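Local structure of outer membrane protein (Tpn50) (Borrelia burgdorferi, 3OON) at residues A[69-72]-A[73-77]. The protein probably binds peptidoglycan through this OmpA-like C-terminal domain, linking the outer membrane of the spirochaete to its cell wall. Residues are numbered along the deposited sequence; the frame is centred on the assembly and turned at random. Where two conformers were deposited one is given.
Sequences LSEK and RARAI. With SO4 (sulfate ion), chain B.
Leu69 and Arg73 meet one turn apart on helix 63-83, the helix of the beta-alpha-beta unit formed with strands 51-55 and 92-96 in this OmpA-like domain. The four-residue spacing is set by regular backbone bonding, as in Arg73 N to Leu69 O at 3.0 Å. Arg73 can be followed outward from its backbone. CB touches the carbonyl oxygens of Ser70 and, a little farther off, Leu69, and CG lies 3.5 Å from Leu69 O. With CG anti to the carbonyl carbon (chi1 -79°) and the chain stretched out as far as NE, the side chain runs back along the helix toward the preceding turn. CD passes 4.1 Å from Leu69 O, and NE then comes beneath the isobutyl group of Leu69. Leu69 CG stands over the centre of one guanidinium face, 4.0 Å above its plane, a greasy cover that leaves the N-H edge available for polar partners. NE donates to Ser25 O and NH1 also to His56 O, which fix the rotation of the group. At the outer edge the guanidinium grips a sulfate, probably from the crystallisation liquor: NH1 reaches O2 almost straight, at 177°, and NH2 reaches O4. Arg115 NE and the backbone nitrogens of Glu58 and Gln59 also donate to the sulfate, whose site in OmpA-like domains may correspond to a place for a peptidoglycan carboxylate. A different pairing lies elsewhere on the helix, where Glu71 and Arg75 run side by side in an i to i+4 salt bridge. Long, flexible and oppositely charged, both suit the more exposed side of the helix. Arg75 NE, nearly in line at 170°, meets Glu71 OE1 at 3.2 Å on the anti side of the carboxylate, approaching from well off the carboxylate plane while OE1 lies nearly in the guanidinium plane.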
# COMPACT_ATOMS: atom_id res chain seq x y z
N LEU A 69 -14.13 -14.05 -18.11
CA LEU A 69 -12.99 -14.52 -17.34
C LEU A 69 -12.47 -13.45 -16.37
O LEU A 69 -12.23 -13.73 -15.20
CB LEU A 69 -11.88 -15.03 -18.27
CG LEU A 69 -10.57 -15.53 -17.64
CD1 LEU A 69 -10.78 -16.69 -16.65
CD2 LEU A 69 -9.59 -15.94 -18.75
N SER A 70 -12.32 -12.22 -16.87
CA SER A 70 -11.78 -11.14 -16.06
C SER A 70 -12.72 -10.82 -14.89
O SER A 70 -12.24 -10.56 -13.79
CB SER A 70 -11.53 -9.90 -16.93
OG SER A 70 -12.75 -9.29 -17.31
N GLU A 71 -14.03 -10.88 -15.13
CA GLU A 71 -15.00 -10.63 -14.06
C GLU A 71 -14.99 -11.76 -13.03
O GLU A 71 -15.09 -11.49 -11.83
CB GLU A 71 -16.42 -10.38 -14.59
CG GLU A 71 -17.34 -9.82 -13.49
CD GLU A 71 -18.80 -9.71 -13.89
OE1 GLU A 71 -19.62 -10.51 -13.39
OE2 GLU A 71 -19.13 -8.81 -14.70
N LYS A 72 -14.84 -13.00 -13.48
CA LYS A 72 -14.77 -14.15 -12.56
C LYS A 72 -13.52 -14.13 -11.68
O LYS A 72 -13.52 -14.65 -10.57
CB LYS A 72 -14.89 -15.48 -13.32
CG LYS A 72 -16.17 -15.60 -14.15
CD LYS A 72 -16.46 -17.02 -14.57
CE LYS A 72 -17.27 -17.75 -13.51
NZ LYS A 72 -17.78 -19.07 -13.98
N ARG A 73 -12.45 -13.52 -12.20
CA ARG A 73 -11.23 -13.29 -11.42
C ARG A 73 -11.47 -12.28 -10.29
O ARG A 73 -11.09 -12.54 -9.15
CB ARG A 73 -10.07 -12.83 -12.32
CG ARG A 73 -9.44 -13.99 -13.05
CD ARG A 73 -8.36 -13.56 -14.01
NE ARG A 73 -7.79 -14.74 -14.64
CZ ARG A 73 -7.06 -14.73 -15.75
NH1 ARG A 73 -6.81 -13.58 -16.36
NH2 ARG A 73 -6.60 -15.86 -16.25
N ALA A 74 -12.12 -11.16 -10.61
CA ALA A 74 -12.55 -10.20 -9.58
C ALA A 74 -13.44 -10.87 -8.54
O ALA A 74 -13.30 -10.65 -7.33
CB ALA A 74 -13.27 -9.01 -10.23
N ARG A 75 -14.37 -11.69 -9.01
CA ARG A 75 -15.29 -12.41 -8.12
C ARG A 75 -14.60 -13.43 -7.22
O ARG A 75 -14.98 -13.58 -6.05
CB ARG A 75 -16.43 -13.04 -8.92
CG ARG A 75 -17.47 -12.02 -9.29
CD ARG A 75 -18.68 -12.60 -9.99
NE ARG A 75 -19.59 -11.51 -10.37
CZ ARG A 75 -20.52 -10.99 -9.57
NH1 ARG A 75 -20.71 -11.46 -8.34
NH2 ARG A 75 -21.27 -9.99 -10.02
N ALA A 76 -13.59 -14.13 -7.74
CA ALA A 76 -12.80 -15.06 -6.93
C ALA A 76 -12.15 -14.34 -5.73
O ALA A 76 -12.17 -14.86 -4.60
CB ALA A 76 -11.73 -15.74 -7.78
N ILE A 77 -11.60 -13.15 -5.97
CA ILE A 77 -11.00 -12.32 -4.92
C ILE A 77 -12.06 -11.85 -3.93
O ILE A 77 -11.90 -12.00 -2.70
CB ILE A 77 -10.23 -11.10 -5.50
CG1 ILE A 77 -9.15 -11.55 -6.50
CG2 ILE A 77 -9.66 -10.22 -4.38
CD1 ILE A 77 -8.00 -12.31 -5.92
S SO4 B . -5.30 -14.61 -19.66
O1 SO4 B . -3.97 -15.10 -20.03
O2 SO4 B . -5.18 -13.49 -18.74
O3 SO4 B . -5.97 -14.18 -20.89
O4 SO4 B . -6.05 -15.71 -19.06